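Local coordinates for protein phytase (Debaryomyces castellii, PDB 2GFI) that hydrolyses phosphate esters of phytate (inositol hexakisphosphate), releasing phosphate, as a 3-phytase of the histidine acid phosphatase family, at residues A202-N213 / Q431-F442. Numbering follows the deposited sequence.
With NAG (2-acetamido-2-deoxy-beta-D-glucopyranose), chain D.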
loop_
_atom_site.group_PDB
_atom_site.type_symbol
_atom_site.label_atom_id
_atom_site.label_comp_id
_atom_site.label_asym_id
_atom_site.label_seq_id
_atom_site.Cartn_x
_atom_site.Cartn_y
_atom_site.Cartn_z
ATOM N N ALA A 202 -2.128 12.678 -44.524
ATOM C CA ALA A 202 -1.850 11.494 -43.767
ATOM C C ALA A 202 -0.421 11.483 -43.230
ATOM O O ALA A 202 -0.073 10.643 -42.383
ATOM C CB ALA A 202 -2.111 10.259 -44.620
ATOM N N ASN A 203 0.409 12.407 -43.706
ATOM C CA ASN A 203 1.789 12.464 -43.250
ATOM C C ASN A 203 1.876 13.337 -42.013
ATOM O O ASN A 203 2.401 14.446 -42.042
ATOM C CB ASN A 203 2.728 12.969 -44.332
ATOM C CG ASN A 203 4.154 12.911 -43.888
ATOM O OD1 ASN A 203 4.571 11.926 -43.267
ATOM N ND2 ASN A 203 4.905 13.973 -44.145
ATOM N N SER A 204 1.347 12.801 -40.922
ATOM C CA SER A 204 0.870 13.608 -39.793
ATOM C C SER A 204 0.774 12.711 -38.570
ATOM O O SER A 204 0.476 11.525 -38.688
ATOM C CB SER A 204 -0.526 14.119 -40.116
ATOM O OG SER A 204 -0.998 14.990 -39.120
ATOM N N LEU A 205 1.043 13.284 -37.407
ATOM C CA LEU A 205 0.721 12.628 -36.133
ATOM C C LEU A 205 -0.700 12.972 -35.719
ATOM O O LEU A 205 -1.220 12.437 -34.753
ATOM C CB LEU A 205 1.738 13.002 -35.053
ATOM C CG LEU A 205 3.047 12.233 -35.154
ATOM C CD1 LEU A 205 4.074 12.813 -34.240
ATOM C CD2 LEU A 205 2.860 10.691 -34.950
ATOM N N THR A 206 -1.324 13.868 -36.475
ATOM C CA THR A 206 -2.720 14.244 -36.273
ATOM C C THR A 206 -3.473 14.143 -37.608
ATOM O O THR A 206 -3.987 15.138 -38.083
ATOM C CB THR A 206 -2.834 15.707 -35.715
ATOM O OG1 THR A 206 -2.160 16.628 -36.596
ATOM C CG2 THR A 206 -2.102 15.865 -34.387
ATOM N N PRO A 207 -3.537 12.956 -38.215
ATOM C CA PRO A 207 -4.157 12.807 -39.545
ATOM C C PRO A 207 -5.638 13.192 -39.601
ATOM O O PRO A 207 -6.170 13.463 -40.697
ATOM C CB PRO A 207 -3.976 11.323 -39.856
ATOM C CG PRO A 207 -3.814 10.677 -38.494
ATOM C CD PRO A 207 -3.023 11.672 -37.694
ATOM N N ARG A 208 -6.311 13.246 -38.454
ATOM C CA ARG A 208 -7.696 13.703 -38.468
ATOM C C ARG A 208 -7.799 15.151 -38.973
ATOM O O ARG A 208 -8.854 15.547 -39.448
ATOM C CB ARG A 208 -8.317 13.609 -37.073
ATOM C CG ARG A 208 -7.753 14.618 -36.109
ATOM C CD ARG A 208 -7.984 14.297 -34.691
ATOM N NE ARG A 208 -6.879 14.785 -33.880
ATOM C CZ ARG A 208 -6.900 15.921 -33.201
ATOM N NH1 ARG A 208 -7.995 16.678 -33.223
ATOM N NH2 ARG A 208 -5.829 16.289 -32.499
ATOM N N ASP A 209 -6.724 15.933 -38.814
ATOM C CA ASP A 209 -6.708 17.339 -39.187
ATOM C C ASP A 209 -6.891 17.539 -40.710
ATOM O O ASP A 209 -7.592 18.456 -41.147
ATOM C CB ASP A 209 -5.393 17.990 -38.729
ATOM C CG ASP A 209 -5.323 18.191 -37.220
ATOM O OD1 ASP A 209 -6.316 17.959 -36.514
ATOM O OD2 ASP A 209 -4.306 18.586 -36.641
ATOM N N GLY A 210 -6.239 16.677 -41.495
ATOM C CA GLY A 210 -6.380 16.680 -42.936
ATOM C C GLY A 210 -7.542 15.839 -43.434
ATOM O O GLY A 210 -7.726 15.696 -44.629
ATOM N N CYS A 211 -8.328 15.259 -42.535
ATOM C CA CYS A 211 -9.470 14.502 -42.994
ATOM C C CYS A 211 -10.694 15.378 -43.026
ATOM O O CYS A 211 -11.268 15.657 -41.979
ATOM C CB CYS A 211 -9.725 13.272 -42.142
ATOM S SG CYS A 211 -11.177 12.393 -42.757
ATOM N N PHE A 212 -11.100 15.800 -44.228
ATOM C CA PHE A 212 -12.164 16.800 -44.388
ATOM C C PHE A 212 -13.546 16.236 -44.170
ATOM O O PHE A 212 -14.415 16.949 -43.696
ATOM C CB PHE A 212 -12.043 17.545 -45.736
ATOM C CG PHE A 212 -10.711 18.253 -45.898
ATOM C CD1 PHE A 212 -10.207 19.056 -44.866
ATOM C CD2 PHE A 212 -9.939 18.080 -47.039
ATOM C CE1 PHE A 212 -8.981 19.678 -44.977
ATOM C CE2 PHE A 212 -8.689 18.717 -47.163
ATOM C CZ PHE A 212 -8.219 19.510 -46.130
ATOM N N ASN A 213 -13.744 14.958 -44.493
ATOM C CA ASN A 213 -15.044 14.300 -44.288
ATOM C C ASN A 213 -15.291 13.768 -42.890
ATOM O O ASN A 213 -16.358 13.237 -42.601
ATOM C CB ASN A 213 -15.257 13.204 -45.332
ATOM C CG ASN A 213 -15.177 13.751 -46.749
ATOM O OD1 ASN A 213 -15.429 14.938 -46.974
ATOM N ND2 ASN A 213 -14.808 12.903 -47.702
ATOM N N GLN A 431 -11.490 8.760 -48.929
ATOM C CA GLN A 431 -12.480 8.844 -47.858
ATOM C C GLN A 431 -12.447 10.195 -47.154
ATOM O O GLN A 431 -13.487 10.718 -46.775
ATOM C CB GLN A 431 -12.335 7.693 -46.882
ATOM C CG GLN A 431 -12.825 6.372 -47.430
ATOM C CD GLN A 431 -12.384 5.233 -46.554
ATOM O OE1 GLN A 431 -13.099 4.827 -45.625
ATOM N NE2 GLN A 431 -11.187 4.748 -46.795
ATOM N N CYS A 432 -11.255 10.756 -47.021
ATOM C CA CYS A 432 -11.063 12.029 -46.357
ATOM C C CYS A 432 -11.277 13.249 -47.227
ATOM O O CYS A 432 -11.545 14.330 -46.702
ATOM C CB CYS A 432 -9.678 12.081 -45.724
ATOM S SG CYS A 432 -9.579 10.932 -44.338
ATOM N N GLY A 433 -11.157 13.083 -48.548
ATOM C CA GLY A 433 -11.300 14.200 -49.500
ATOM C C GLY A 433 -10.092 15.109 -49.429
ATOM O O GLY A 433 -10.225 16.327 -49.498
ATOM N N ASN A 434 -8.911 14.520 -49.268
ATOM C CA ASN A 434 -7.688 15.294 -49.120
ATOM C C ASN A 434 -6.607 14.688 -49.992
ATOM O O ASN A 434 -6.237 13.522 -49.815
ATOM C CB ASN A 434 -7.247 15.323 -47.644
ATOM C CG ASN A 434 -6.093 16.307 -47.372
ATOM O OD1 ASN A 434 -5.332 16.664 -48.270
ATOM N ND2 ASN A 434 -5.954 16.719 -46.127
ATOM N N ASN A 435 -6.104 15.495 -50.929
ATOM C CA ASN A 435 -5.112 15.069 -51.926
ATOM C C ASN A 435 -3.662 15.426 -51.642
ATOM O O ASN A 435 -2.800 15.309 -52.521
ATOM C CB ASN A 435 -5.492 15.604 -53.301
ATOM C CG ASN A 435 -6.231 14.584 -54.108
ATOM O OD1 ASN A 435 -5.637 13.589 -54.576
ATOM N ND2 ASN A 435 -7.543 14.790 -54.257
ATOM N N ASN A 436 -3.396 15.876 -50.425
ATOM C CA ASN A 436 -2.031 16.070 -49.962
ATOM C C ASN A 436 -1.456 14.681 -49.664
ATOM O O ASN A 436 -2.010 13.677 -50.152
ATOM C CB ASN A 436 -2.045 16.977 -48.742
ATOM C CG ASN A 436 -2.525 18.383 -49.071
ATOM O OD1 ASN A 436 -1.735 19.227 -49.481
ATOM N ND2 ASN A 436 -3.828 18.638 -48.880
ATOM N N ALA A 437 -0.377 14.582 -48.883
ATOM C CA ALA A 437 0.175 13.242 -48.583
ATOM C C ALA A 437 -0.893 12.155 -48.291
ATOM O O ALA A 437 -1.909 12.384 -47.589
ATOM C CB ALA A 437 1.219 13.298 -47.501
ATOM N N SER A 438 -0.666 10.984 -48.882
ATOM C CA SER A 438 -1.641 9.909 -48.837
ATOM C C SER A 438 -1.254 8.891 -47.771
ATOM O O SER A 438 -2.064 8.055 -47.368
ATOM C CB SER A 438 -1.756 9.215 -50.200
ATOM O OG SER A 438 -0.547 8.552 -50.513
ATOM N N ALA A 439 -0.005 8.978 -47.327
ATOM C CA ALA A 439 0.544 8.036 -46.376
ATOM C C ALA A 439 1.562 8.757 -45.507
ATOM O O ALA A 439 2.002 9.870 -45.837
ATOM C CB ALA A 439 1.186 6.843 -47.120
ATOM N N VAL A 440 1.898 8.130 -44.372
ATOM C CA VAL A 440 2.977 8.593 -43.510
ATOM C C VAL A 440 4.292 8.269 -44.205
ATOM O O VAL A 440 4.504 7.133 -44.674
ATOM C CB VAL A 440 2.950 7.900 -42.090
ATOM C CG1 VAL A 440 4.298 8.089 -41.321
ATOM C CG2 VAL A 440 1.760 8.365 -41.267
ATOM N N THR A 441 5.156 9.276 -44.258
ATOM C CA THR A 441 6.526 9.108 -44.686
ATOM C C THR A 441 7.489 9.688 -43.667
ATOM O O THR A 441 8.691 9.451 -43.773
ATOM C CB THR A 441 6.783 9.762 -46.098
ATOM O OG1 THR A 441 6.552 11.181 -46.046
ATOM C CG2 THR A 441 5.772 9.227 -47.164
ATOM N N PHE A 442 6.990 10.457 -42.690
ATOM C CA PHE A 442 7.898 11.198 -41.792
ATOM C C PHE A 442 8.870 10.293 -41.012
ATOM O O PHE A 442 9.950 10.738 -40.671
ATOM C CB PHE A 442 7.158 12.230 -40.889
ATOM C CG PHE A 442 6.186 11.614 -39.904
ATOM C CD1 PHE A 442 6.647 10.979 -38.751
ATOM C CD2 PHE A 442 4.814 11.642 -40.154
ATOM C CE1 PHE A 442 5.756 10.398 -37.858
ATOM C CE2 PHE A 442 3.897 11.047 -39.267
ATOM C CZ PHE A 442 4.386 10.419 -38.107
HETATM C C1 NAG D . -4.157 20.035 -49.079
HETATM C C2 NAG D . -4.979 20.250 -50.366
HETATM C C3 NAG D . -5.653 21.625 -50.481
HETATM C C4 NAG D . -6.193 22.117 -49.127
HETATM C C5 NAG D . -5.045 22.005 -48.110
HETATM C C6 NAG D . -5.276 22.741 -46.781
HETATM C C7 NAG D . -4.351 19.069 -52.388
HETATM C C8 NAG D . -3.287 18.767 -53.407
HETATM N N2 NAG D . -4.131 20.070 -51.531
HETATM O O3 NAG D . -6.669 21.561 -51.468
HETATM O O4 NAG D . -6.698 23.440 -49.205
HETATM O O5 NAG D . -4.770 20.620 -47.936
HETATM O O6 NAG D . -6.411 22.256 -46.099
HETATM O O7 NAG D . -5.380 18.405 -52.359
#
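An Asx turn that presents an N-glycan is tied here to the loop between strand 189-194 and helix 220-223. Asn434 ND2 donates to Gly210 O at 2.5 Å, within both the amide and carbonyl planes and on a lone pair; the same nitrogen also reaches Ala198 O. CG anti to the backbone N (chi1 -171°) swings the amide toward Gly210. Asn434 OD1 accepts from Asn436 N and Asn436 ND2, closing the Asx turn. That second nitrogen carries the sugar, with Asn436 ND2 1.4 Å from NAG C1. With an alanine at Asn434, Gly210 O is likely to lose this donor and the glycosylated Asn436 amide to be freer to turn. The Phe212 ring and the Asn434 amide meet obliquely, planes 16° apart; Gly433 O lies at the edge of the ring. NAG O6 is 3.3 Å from Phe212 CZ. At the end of helix 428-432, Asn213 ND2 donates to Gln431 O at 2.7 Å. Cys211 SG and Cys432 SG, a disulfide pair of this protein, stand 2.7 Å apart here, too far for a closed bond. Farther along, Asn203 OD1 takes two N-H groups, from Thr441 and Phe442, while its ND2 is hydrogen-bonded to Tyr451 OH. Phe442 CZ packs on Leu205 CD2 at 3.5 Å, their side chains crossing at about a right angle. Two loops distant in sequence are thus joined around a helix end and an Asx turn at an N-glycosylation site.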